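PDB 1GEQ: tryptophan synthase alpha-subunit from Pyrococcus furiosus, which catalyses the aldol cleavage of indoleglycerol phosphate to indole and glyceraldehyde 3-phosphate, the alpha-subunit step in the synthesis of tryptophan. Local coordinates for residues L7-T12 with G33-G38; K193-F198 with G216-S221; I83-Y88 with S107-I112. All coordinates share one frame; numbering follows the deposited sequence.

Interaction 1. Residues L7-T12 with G33-G38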
ATOM      1  N   LEU A   7     -11.881  -1.114   1.535  1.00 20.82           N
ATOM      2  CA  LEU A   7     -11.237  -1.020   0.238  1.00 21.20           C
ATOM      3  C   LEU A   7     -10.054  -0.129   0.583  1.00 20.07           C
ATOM      4  O   LEU A   7     -10.208   0.878   1.287  1.00 19.47           O
ATOM      5  CB  LEU A   7     -12.151  -0.341  -0.787  1.00 24.90           C
ATOM      6  CG  LEU A   7     -12.055  -0.937  -2.189  1.00 29.84           C
ATOM      7  CD1 LEU A   7     -12.582  -2.362  -2.150  1.00 33.17           C
ATOM      8  CD2 LEU A   7     -12.857  -0.104  -3.180  1.00 32.98           C
ATOM      9  N   ILE A   8      -8.872  -0.504   0.105  1.00 18.14           N
ATOM     10  CA  ILE A   8      -7.659   0.241   0.403  1.00 17.09           C
ATOM     11  C   ILE A   8      -6.997   0.687  -0.891  1.00 20.70           C
ATOM     12  O   ILE A   8      -6.339  -0.101  -1.563  1.00 17.32           O
ATOM     13  CB  ILE A   8      -6.674  -0.649   1.200  1.00 18.00           C
ATOM     14  CG1 ILE A   8      -7.363  -1.145   2.478  1.00 18.26           C
ATOM     15  CG2 ILE A   8      -5.386   0.114   1.502  1.00 19.10           C
ATOM     16  CD1 ILE A   8      -6.655  -2.316   3.141  1.00 18.73           C
ATOM     17  N   PRO A   9      -7.175   1.966  -1.259  1.00 22.39           N
ATOM     18  CA  PRO A   9      -6.551   2.435  -2.498  1.00 21.52           C
ATOM     19  C   PRO A   9      -5.034   2.538  -2.370  1.00 22.01           C
ATOM     20  O   PRO A   9      -4.507   2.820  -1.285  1.00 21.85           O
ATOM     21  CB  PRO A   9      -7.183   3.818  -2.711  1.00 21.55           C
ATOM     22  CG  PRO A   9      -8.465   3.789  -1.873  1.00 23.45           C
ATOM     23  CD  PRO A   9      -8.034   3.000  -0.663  1.00 22.05           C
ATOM     24  N   TYR A  10      -4.336   2.278  -3.472  1.00 20.29           N
ATOM     25  CA  TYR A  10      -2.889   2.435  -3.516  1.00 20.13           C
ATOM     26  C   TYR A  10      -2.679   3.481  -4.610  1.00 19.13           C
ATOM     27  O   TYR A  10      -3.300   3.395  -5.672  1.00 19.90           O
ATOM     28  CB  TYR A  10      -2.155   1.160  -3.948  1.00 19.18           C
ATOM     29  CG  TYR A  10      -0.750   1.481  -4.431  1.00 20.89           C
ATOM     30  CD1 TYR A  10       0.319   1.568  -3.538  1.00 21.46           C
ATOM     31  CD2 TYR A  10      -0.523   1.839  -5.769  1.00 21.74           C
ATOM     32  CE1 TYR A  10       1.576   2.016  -3.955  1.00 19.52           C
ATOM     33  CE2 TYR A  10       0.724   2.290  -6.193  1.00 20.89           C
ATOM     34  CZ  TYR A  10       1.768   2.383  -5.283  1.00 23.52           C
ATOM     35  OH  TYR A  10       2.988   2.880  -5.701  1.00 22.25           O
ATOM     36  N   LEU A  11      -1.819   4.458  -4.348  1.00 17.13           N
ATOM     37  CA  LEU A  11      -1.511   5.499  -5.330  1.00 20.11           C
ATOM     38  C   LEU A  11      -0.027   5.793  -5.232  1.00 18.19           C
ATOM     39  O   LEU A  11       0.548   5.720  -4.148  1.00 19.91           O
ATOM     40  CB  LEU A  11      -2.280   6.799  -5.033  1.00 23.54           C
ATOM     41  CG  LEU A  11      -3.801   6.838  -5.169  1.00 28.49           C
ATOM     42  CD1 LEU A  11      -4.306   8.211  -4.762  1.00 29.41           C
ATOM     43  CD2 LEU A  11      -4.200   6.537  -6.600  1.00 29.25           C
ATOM     44  N   THR A  12       0.601   6.124  -6.356  1.00 20.15           N
ATOM     45  CA  THR A  12       2.015   6.457  -6.325  1.00 19.02           C
ATOM     46  C   THR A  12       2.153   7.966  -6.089  1.00 20.26           C
ATOM     47  O   THR A  12       1.502   8.767  -6.768  1.00 18.70           O
ATOM     48  CB  THR A  12       2.704   6.070  -7.649  1.00 20.15           C
ATOM     49  OG1 THR A  12       2.618   4.647  -7.826  1.00 21.79           O
ATOM     50  CG2 THR A  12       4.171   6.491  -7.638  1.00 22.06           C
ATOM     51  N   GLY A  33     -10.851   2.635   3.647  1.00 23.06           N
ATOM     52  CA  GLY A  33     -10.747   2.193   5.029  1.00 21.96           C
ATOM     53  C   GLY A  33      -9.323   2.497   5.460  1.00 22.46           C
ATOM     54  O   GLY A  33      -9.022   2.632   6.639  1.00 20.95           O
ATOM     55  N   ALA A  34      -8.442   2.601   4.468  1.00 19.38           N
ATOM     56  CA  ALA A  34      -7.039   2.912   4.673  1.00 18.22           C
ATOM     57  C   ALA A  34      -6.462   3.269   3.306  1.00 19.06           C
ATOM     58  O   ALA A  34      -7.067   2.967   2.283  1.00 20.22           O
ATOM     59  CB  ALA A  34      -6.294   1.717   5.263  1.00 21.53           C
ATOM     60  N   ILE A  35      -5.297   3.906   3.304  1.00 19.25           N
ATOM     61  CA  ILE A  35      -4.650   4.317   2.062  1.00 22.35           C
ATOM     62  C   ILE A  35      -3.165   3.937   2.017  1.00 20.04           C
ATOM     63  O   ILE A  35      -2.441   4.126   2.992  1.00 24.09           O
ATOM     64  CB  ILE A  35      -4.771   5.849   1.887  1.00 24.97           C
ATOM     65  CG1 ILE A  35      -6.238   6.221   1.662  1.00 26.51           C
ATOM     66  CG2 ILE A  35      -3.904   6.323   0.729  1.00 25.46           C
ATOM     67  CD1 ILE A  35      -6.510   7.715   1.711  1.00 29.86           C
ATOM     68  N   GLU A  36      -2.729   3.387   0.889  1.00 19.42           N
ATOM     69  CA  GLU A  36      -1.321   3.028   0.701  1.00 19.77           C
ATOM     70  C   GLU A  36      -0.747   4.064  -0.261  1.00 19.22           C
ATOM     71  O   GLU A  36      -1.234   4.211  -1.380  1.00 20.24           O
ATOM     72  CB  GLU A  36      -1.170   1.628   0.085  1.00 20.42           C
ATOM     73  CG  GLU A  36      -1.300   0.470   1.079  1.00 24.99           C
ATOM     74  CD  GLU A  36      -1.013  -0.880   0.443  1.00 29.12           C
ATOM     75  OE1 GLU A  36      -1.043  -1.904   1.160  1.00 28.04           O
ATOM     76  OE2 GLU A  36      -0.752  -0.919  -0.779  1.00 27.24           O
ATOM     77  N   LEU A  37       0.273   4.786   0.184  1.00 19.91           N
ATOM     78  CA  LEU A  37       0.905   5.809  -0.644  1.00 21.03           C
ATOM     79  C   LEU A  37       2.302   5.324  -0.995  1.00 20.39           C
ATOM     80  O   LEU A  37       3.150   5.154  -0.111  1.00 19.95           O
ATOM     81  CB  LEU A  37       0.995   7.134   0.122  1.00 21.72           C
ATOM     82  CG  LEU A  37       1.547   8.349  -0.637  1.00 26.50           C
ATOM     83  CD1 LEU A  37       0.637   8.683  -1.807  1.00 26.83           C
ATOM     84  CD2 LEU A  37       1.654   9.546   0.308  1.00 27.29           C
ATOM     85  N   GLY A  38       2.542   5.110  -2.284  1.00 21.57           N
ATOM     86  CA  GLY A  38       3.838   4.611  -2.709  1.00 20.35           C
ATOM     87  C   GLY A  38       4.868   5.665  -3.068  1.00 22.89           C
ATOM     88  O   GLY A  38       4.573   6.637  -3.768  1.00 23.70           O
TER
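Tyr10 meets Glu36 and Gly38 across two parallel strands, and its side chain can be followed atom by atom along the neighbouring strand. CG of Tyr10 is anti to the backbone N (chi1 161°), which lays the ring along strand 35-38 toward Gly38. Tyr10 CB lies 4.0 Å from Glu36 OE2, a buried oxygen with no partner in the model. Farther out, Tyr10 CD1 passes 3.7 Å from the main-chain Glu36 O. The ring stands nearly upright to the Glu36 carboxylate, the two planes 84° apart. Tyr10 CE1 comes 3.6 Å from Gly38 N. At the tip, Tyr10 OH rests 3.6 Å from Gly38 CA, where a CB would point, so this approach depends on the glycine. Tyr10 OH is also hydrogen-bonded to Thr12 OG1 at 2.8 Å; with Ser54 OG beyond, three hydroxyls form a chain.

The strands are the first two of a TIM barrel, joined by helix 18-28 as a beta-alpha-beta unit. Their ladder runs through Glu36 N to Pro9 O, Leu11 N to Glu36 O and Gly38 N to Leu11 O, the last at 2.8 Å. Tyr10, Thr12 and Glu36, a catalytic proton acceptor, face the barrel interior, whereas Leu11 and Leu37 turn to helix 18-28. Before the ladder begins, Ala34 O receives no hydrogen bond; Pro9 CD sits 3.1 Å from it, and Ile8 CA makes a C-H...O contact at 3.4 Å. Separately, Ile8 CG1 packs on Ala34 CB.

Interaction 2. Residues K193-F198 with G216-S221; sequences KVAVGF and GVVVGS
Ala195 and Val196 pair with Gly216 and Val217 in a parallel beta ladder, the contact between the last two strands of the TIM barrel. The strand segments cross at 30°, and three backbone hydrogen bonds hold them together. The first, Gly216 N to Val194 O, is long at 3.2 Å and bent, with 141° at the hydrogen. Gly216 O then takes two approaches: Val196 N donates to it at 3.0 Å, and Ala195 CA makes a C-H...O contact, CA to Gly216 O 3.1 Å. Val218 N to Val196 O, at 2.8 Å, is the shortest of the three.

The side chains divide between the two faces of the sheet. Toward the interior, Ala195 CB touches Val218 CG2 at 4.3 Å, with Gly216 adding no side chain beside them. Val218 CB also lies 3.5 Å from Val196 O, so this residue packs against the same carbonyl that its N-H bonds. On the outer face, CG1 of Val196 lies anti to the carbonyl carbon (chi1 -61°), which puts CG2 between the backbone N and the carbonyl carbon, facing Val217 CG2. Val196 CB sits 3.7 Å above the plane of the Phe198 ring, over its centre.

Helix 203-211, the crossover between these strands, receives Val196 and Phe198 on Leu209 and Val217 on Leu210. Strand 159-163 flanks 194-197 through backbone bonds such as Ala195 with Leu162, and strand 6-12 brings Ile8 and Tyr10 against Val218 inside the barrel.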
ATOM      1  N   LYS A 193      -4.761  -8.614  10.986  1.00 17.29           N
ATOM      2  CA  LYS A 193      -5.704  -8.550   9.881  1.00 16.00           C
ATOM      3  C   LYS A 193      -4.866  -8.713   8.617  1.00 14.76           C
ATOM      4  O   LYS A 193      -3.660  -8.459   8.632  1.00 13.68           O
ATOM      5  CB  LYS A 193      -6.432  -7.205   9.847  1.00 16.12           C
ATOM      6  CG  LYS A 193      -7.389  -7.001  11.023  1.00 21.98           C
ATOM      7  CD  LYS A 193      -8.317  -5.822  10.762  1.00 20.90           C
ATOM      8  CE  LYS A 193      -9.401  -5.722  11.843  1.00 21.58           C
ATOM      9  NZ  LYS A 193     -10.558  -4.898  11.376  1.00 18.10           N
ATOM     10  N   VAL A 194      -5.504  -9.139   7.539  1.00 15.77           N
ATOM     11  CA  VAL A 194      -4.808  -9.348   6.276  1.00 18.92           C
ATOM     12  C   VAL A 194      -5.472  -8.541   5.172  1.00 18.91           C
ATOM     13  O   VAL A 194      -6.698  -8.478   5.093  1.00 19.61           O
ATOM     14  CB  VAL A 194      -4.839 -10.855   5.862  1.00 19.16           C
ATOM     15  CG1 VAL A 194      -4.268 -11.029   4.471  1.00 23.28           C
ATOM     16  CG2 VAL A 194      -4.054 -11.687   6.864  1.00 19.83           C
ATOM     17  N   ALA A 195      -4.654  -7.919   4.328  1.00 16.28           N
ATOM     18  CA  ALA A 195      -5.160  -7.160   3.193  1.00 18.39           C
ATOM     19  C   ALA A 195      -4.520  -7.845   1.986  1.00 17.15           C
ATOM     20  O   ALA A 195      -3.389  -8.349   2.084  1.00 19.46           O
ATOM     21  CB  ALA A 195      -4.711  -5.693   3.281  1.00 18.73           C
ATOM     22  N   VAL A 196      -5.234  -7.895   0.871  1.00 15.83           N
ATOM     23  CA  VAL A 196      -4.703  -8.544  -0.325  1.00 15.43           C
ATOM     24  C   VAL A 196      -4.596  -7.583  -1.510  1.00 15.73           C
ATOM     25  O   VAL A 196      -5.460  -6.729  -1.714  1.00 15.14           O
ATOM     26  CB  VAL A 196      -5.591  -9.732  -0.765  1.00 15.08           C
ATOM     27  CG1 VAL A 196      -5.650 -10.787   0.341  1.00 14.65           C
ATOM     28  CG2 VAL A 196      -7.007  -9.226  -1.101  1.00 14.11           C
ATOM     29  N   GLY A 197      -3.512  -7.733  -2.268  1.00 17.21           N
ATOM     30  CA  GLY A 197      -3.290  -6.918  -3.452  1.00 17.22           C
ATOM     31  C   GLY A 197      -3.037  -7.930  -4.545  1.00 17.68           C
ATOM     32  O   GLY A 197      -1.887  -8.261  -4.854  1.00 18.92           O
ATOM     33  N   PHE A 198      -4.123  -8.455  -5.101  1.00 15.41           N
ATOM     34  CA  PHE A 198      -4.039  -9.480  -6.126  1.00 19.86           C
ATOM     35  C   PHE A 198      -4.373  -8.995  -7.535  1.00 21.31           C
ATOM     36  O   PHE A 198      -4.616  -9.812  -8.420  1.00 22.79           O
ATOM     37  CB  PHE A 198      -4.978 -10.634  -5.758  1.00 17.52           C
ATOM     38  CG  PHE A 198      -4.594 -11.381  -4.492  1.00 15.94           C
ATOM     39  CD1 PHE A 198      -5.523 -12.205  -3.862  1.00 17.97           C
ATOM     40  CD2 PHE A 198      -3.302 -11.316  -3.974  1.00 17.47           C
ATOM     41  CE1 PHE A 198      -5.168 -12.962  -2.745  1.00 19.53           C
ATOM     42  CE2 PHE A 198      -2.939 -12.063  -2.862  1.00 16.30           C
ATOM     43  CZ  PHE A 198      -3.874 -12.890  -2.243  1.00 21.50           C
ATOM     44  N   GLY A 216      -9.237  -6.817   4.228  1.00 15.60           N
ATOM     45  CA  GLY A 216      -9.203  -5.635   3.381  1.00 16.15           C
ATOM     46  C   GLY A 216      -8.701  -5.980   1.986  1.00 16.23           C
ATOM     47  O   GLY A 216      -7.923  -6.914   1.817  1.00 14.59           O
ATOM     48  N   VAL A 217      -9.166  -5.224   0.997  1.00 17.74           N
ATOM     49  CA  VAL A 217      -8.771  -5.444  -0.388  1.00 16.72           C
ATOM     50  C   VAL A 217      -8.113  -4.176  -0.932  1.00 16.99           C
ATOM     51  O   VAL A 217      -8.723  -3.101  -0.955  1.00 18.87           O
ATOM     52  CB  VAL A 217      -9.996  -5.817  -1.268  1.00 21.11           C
ATOM     53  CG1 VAL A 217      -9.550  -6.096  -2.716  1.00 21.08           C
ATOM     54  CG2 VAL A 217     -10.695  -7.055  -0.691  1.00 19.83           C
ATOM     55  N   VAL A 218      -6.853  -4.293  -1.336  1.00 17.88           N
ATOM     56  CA  VAL A 218      -6.127  -3.154  -1.886  1.00 16.81           C
ATOM     57  C   VAL A 218      -6.481  -3.028  -3.370  1.00 19.26           C
ATOM     58  O   VAL A 218      -6.660  -4.030  -4.061  1.00 18.42           O
ATOM     59  CB  VAL A 218      -4.593  -3.339  -1.722  1.00 18.07           C
ATOM     60  CG1 VAL A 218      -3.836  -2.236  -2.469  1.00 18.99           C
ATOM     61  CG2 VAL A 218      -4.227  -3.295  -0.245  1.00 17.75           C
ATOM     62  N   VAL A 219      -6.630  -1.794  -3.840  1.00 20.15           N
ATOM     63  CA  VAL A 219      -6.945  -1.550  -5.244  1.00 21.25           C
ATOM     64  C   VAL A 219      -5.876  -0.574  -5.719  1.00 20.13           C
ATOM     65  O   VAL A 219      -5.893   0.608  -5.371  1.00 18.84           O
ATOM     66  CB  VAL A 219      -8.351  -0.924  -5.428  1.00 23.71           C
ATOM     67  CG1 VAL A 219      -8.668  -0.769  -6.923  1.00 23.58           C
ATOM     68  CG2 VAL A 219      -9.411  -1.825  -4.765  1.00 25.29           C
ATOM     69  N   GLY A 220      -4.934  -1.092  -6.493  1.00 18.32           N
ATOM     70  CA  GLY A 220      -3.853  -0.266  -6.972  1.00 20.09           C
ATOM     71  C   GLY A 220      -3.759  -0.131  -8.479  1.00 20.43           C
ATOM     72  O   GLY A 220      -4.063   0.930  -9.017  1.00 18.15           O
ATOM     73  N   SER A 221      -3.347  -1.199  -9.157  1.00 19.82           N
ATOM     74  CA  SER A 221      -3.189  -1.160 -10.608  1.00 23.72           C
ATOM     75  C   SER A 221      -4.430  -0.661 -11.342  1.00 22.87           C
ATOM     76  O   SER A 221      -4.316   0.063 -12.325  1.00 22.54           O
ATOM     77  CB  SER A 221      -2.781  -2.547 -11.132  1.00 24.78           C
ATOM     78  OG  SER A 221      -3.768  -3.518 -10.852  1.00 31.35           O
TER

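Interaction 3. Residues I83-Y88 with S107-I112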
ATOM      1  N   ILE A  83      -2.909   5.967   7.039  1.00 22.70           N
ATOM      2  CA  ILE A  83      -2.027   6.056   5.884  1.00 23.29           C
ATOM      3  C   ILE A  83      -0.839   5.129   6.073  1.00 24.14           C
ATOM      4  O   ILE A  83      -0.176   5.160   7.116  1.00 23.30           O
ATOM      5  CB  ILE A  83      -1.453   7.490   5.702  1.00 26.53           C
ATOM      6  CG1 ILE A  83      -2.506   8.426   5.102  1.00 27.81           C
ATOM      7  CG2 ILE A  83      -0.203   7.448   4.823  1.00 25.72           C
ATOM      8  CD1 ILE A  83      -2.837   8.142   3.652  1.00 30.21           C
ATOM      9  N   VAL A  84      -0.570   4.307   5.063  1.00 22.71           N
ATOM     10  CA  VAL A  84       0.570   3.407   5.108  1.00 21.81           C
ATOM     11  C   VAL A  84       1.502   3.839   3.980  1.00 22.56           C
ATOM     12  O   VAL A  84       1.106   3.880   2.817  1.00 22.87           O
ATOM     13  CB  VAL A  84       0.164   1.928   4.864  1.00 22.34           C
ATOM     14  CG1 VAL A  84       1.412   1.066   4.791  1.00 23.64           C
ATOM     15  CG2 VAL A  84      -0.751   1.435   5.976  1.00 24.02           C
ATOM     16  N   LEU A  85       2.730   4.179   4.332  1.00 23.28           N
ATOM     17  CA  LEU A  85       3.704   4.590   3.340  1.00 23.56           C
ATOM     18  C   LEU A  85       4.381   3.324   2.815  1.00 23.59           C
ATOM     19  O   LEU A  85       4.849   2.492   3.598  1.00 23.04           O
ATOM     20  CB  LEU A  85       4.733   5.513   3.994  1.00 27.80           C
ATOM     21  CG  LEU A  85       5.316   6.649   3.146  1.00 30.42           C
ATOM     22  CD1 LEU A  85       4.191   7.534   2.633  1.00 28.09           C
ATOM     23  CD2 LEU A  85       6.288   7.456   3.993  1.00 27.21           C
ATOM     24  N   MET A  86       4.408   3.166   1.493  1.00 23.13           N
ATOM     25  CA  MET A  86       5.035   2.000   0.873  1.00 26.15           C
ATOM     26  C   MET A  86       6.309   2.466   0.167  1.00 26.59           C
ATOM     27  O   MET A  86       6.288   3.422  -0.617  1.00 25.39           O
ATOM     28  CB  MET A  86       4.072   1.349  -0.123  1.00 29.86           C
ATOM     29  CG  MET A  86       4.549   0.014  -0.665  1.00 41.25           C
ATOM     30  SD  MET A  86       3.334  -0.753  -1.763  1.00 50.74           S
ATOM     31  CE  MET A  86       4.359  -1.942  -2.669  1.00 50.74           C
ATOM     32  N   THR A  87       7.419   1.789   0.430  1.00 25.16           N
ATOM     33  CA  THR A  87       8.677   2.212  -0.169  1.00 25.75           C
ATOM     34  C   THR A  87       9.698   1.098  -0.300  1.00 25.52           C
ATOM     35  O   THR A  87       9.612   0.074   0.374  1.00 22.51           O
ATOM     36  CB  THR A  87       9.327   3.324   0.690  1.00 25.85           C
ATOM     37  OG1 THR A  87      10.511   3.820   0.049  1.00 25.52           O
ATOM     38  CG2 THR A  87       9.707   2.765   2.052  1.00 24.24           C
ATOM     39  N   TYR A  88      10.667   1.315  -1.181  1.00 25.60           N
ATOM     40  CA  TYR A  88      11.759   0.374  -1.345  1.00 25.16           C
ATOM     41  C   TYR A  88      12.779   0.822  -0.293  1.00 25.88           C
ATOM     42  O   TYR A  88      12.687   1.944   0.212  1.00 24.03           O
ATOM     43  CB  TYR A  88      12.330   0.451  -2.764  1.00 23.57           C
ATOM     44  CG  TYR A  88      11.513  -0.361  -3.738  1.00 24.77           C
ATOM     45  CD1 TYR A  88      10.244   0.060  -4.143  1.00 22.59           C
ATOM     46  CD2 TYR A  88      11.984  -1.585  -4.212  1.00 25.41           C
ATOM     47  CE1 TYR A  88       9.468  -0.716  -4.993  1.00 24.94           C
ATOM     48  CE2 TYR A  88      11.209  -2.372  -5.066  1.00 25.27           C
ATOM     49  CZ  TYR A  88       9.956  -1.934  -5.449  1.00 25.23           C
ATOM     50  OH  TYR A  88       9.201  -2.712  -6.299  1.00 25.16           O
ATOM     51  N   SER A 107       4.824  13.640  10.125  1.00 39.35           N
ATOM     52  CA  SER A 107       3.913  14.080   9.071  1.00 38.82           C
ATOM     53  C   SER A 107       2.501  13.520   9.221  1.00 37.35           C
ATOM     54  O   SER A 107       1.549  14.064   8.657  1.00 36.17           O
ATOM     55  CB  SER A 107       4.472  13.681   7.704  1.00 42.01           C
ATOM     56  OG  SER A 107       5.776  14.202   7.522  1.00 45.93           O
ATOM     57  N   GLY A 108       2.368  12.429   9.967  1.00 34.53           N
ATOM     58  CA  GLY A 108       1.060  11.829  10.164  1.00 33.70           C
ATOM     59  C   GLY A 108       0.904  10.419   9.613  1.00 31.22           C
ATOM     60  O   GLY A 108      -0.214   9.903   9.526  1.00 29.30           O
ATOM     61  N   VAL A 109       2.023   9.798   9.241  1.00 30.79           N
ATOM     62  CA  VAL A 109       2.006   8.436   8.700  1.00 29.40           C
ATOM     63  C   VAL A 109       1.730   7.437   9.829  1.00 28.81           C
ATOM     64  O   VAL A 109       2.320   7.530  10.898  1.00 27.41           O
ATOM     65  CB  VAL A 109       3.357   8.078   8.039  1.00 29.43           C
ATOM     66  CG1 VAL A 109       3.382   6.593   7.659  1.00 25.81           C
ATOM     67  CG2 VAL A 109       3.570   8.946   6.802  1.00 28.69           C
ATOM     68  N   ASP A 110       0.849   6.473   9.580  1.00 29.34           N
ATOM     69  CA  ASP A 110       0.509   5.486  10.602  1.00 28.03           C
ATOM     70  C   ASP A 110       1.318   4.195  10.516  1.00 28.82           C
ATOM     71  O   ASP A 110       1.757   3.654  11.535  1.00 24.62           O
ATOM     72  CB  ASP A 110      -0.977   5.164  10.520  1.00 30.63           C
ATOM     73  CG  ASP A 110      -1.836   6.401  10.626  1.00 33.94           C
ATOM     74  OD1 ASP A 110      -2.415   6.817   9.602  1.00 33.13           O
ATOM     75  OD2 ASP A 110      -1.917   6.963  11.736  1.00 36.07           O
ATOM     76  N   GLY A 111       1.517   3.707   9.297  1.00 26.16           N
ATOM     77  CA  GLY A 111       2.267   2.479   9.130  1.00 26.23           C
ATOM     78  C   GLY A 111       3.232   2.549   7.971  1.00 25.31           C
ATOM     79  O   GLY A 111       3.150   3.452   7.137  1.00 22.50           O
ATOM     80  N   ILE A 112       4.157   1.594   7.925  1.00 25.24           N
ATOM     81  CA  ILE A 112       5.134   1.565   6.849  1.00 25.40           C
ATOM     82  C   ILE A 112       5.377   0.157   6.320  1.00 25.46           C
ATOM     83  O   ILE A 112       5.394  -0.827   7.068  1.00 19.10           O
ATOM     84  CB  ILE A 112       6.480   2.168   7.286  1.00 28.09           C
ATOM     85  CG1 ILE A 112       7.428   2.232   6.083  1.00 29.63           C
ATOM     86  CG2 ILE A 112       7.090   1.332   8.402  1.00 29.29           C
ATOM     87  CD1 ILE A 112       8.508   3.284   6.209  1.00 32.29           C
TER
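The carboxylate of Asp110 meets the start of strand 83-87 through OD1, which uses its anti lone pair to accept Ile83 N at 2.7 Å, in a fairly straight bond (161° at the hydrogen). The same OD1 also forms a salt bridge with Arg76 NH2. CG of Asp110 is anti to its carbonyl carbon and beside its own N (chi1 -55°), which brings OD1 to the Ile83 N-H. A second flat group, the Ile83 carbonyl, is gripped by two successive N-H groups. Asp110 N, 3.0 Å from Ile83 O, approaches in the carbonyl plane. Gly111 N, 3.1 Å from Ile83 O, comes in tilted 16° from that plane. Asp110 thus clasps Ile83 by both its N-H and its C=O.

This marks the point where the chain, leaving helix 97-107 through a Schellman motif at Gly108, enters the fourth strand of the TIM barrel beside the third. The ladder continues with Leu85 N to Gly111 O at 2.9 Å. Val84 CA adds a C-H...O contact, 3.3 Å from CA to Gly111 O.

On the helix-facing side, Leu85 and Val109 cross at about a right angle: Leu85 CB touches Val109 CG1 at 4.1 Å, and Leu85 CD2 reaches Val109 CG2. Ile112 leans its CG1 against Leu85 O at 3.6 Å. Phe69 of helix 65-76 and Phe100 of helix 97-107 pack on Leu85, and Phe100 also lies against Ile112. Val84 turns the other way, into the barrel.

Overall arrangement
Interaction 1 sits between the other two in the closed sheet, its centre about 9 Å from that of interaction 2 and about 10 Å from that of interaction 3. Strand 6-12 meets 216-219 to close the barrel, with Ile8 N 2.8 Å from Val217 O. Strand 35-38 in turn pairs with 83-87, Ile35 O lying 2.8 Å from Val84 N. Interactions 2 and 3 do not touch, their nearest atoms about 7 Å apart. One residue of each flanking contact lines the Glu36 side chain: Val218 CG2 packs 3.7 Å from Glu36 OE1, and the Val84 side chain comes within about 4 Å. Asp47, the other proton acceptor, is hydrogen-bonded to Tyr88 OH, its side chain about 6 Å from Tyr10's.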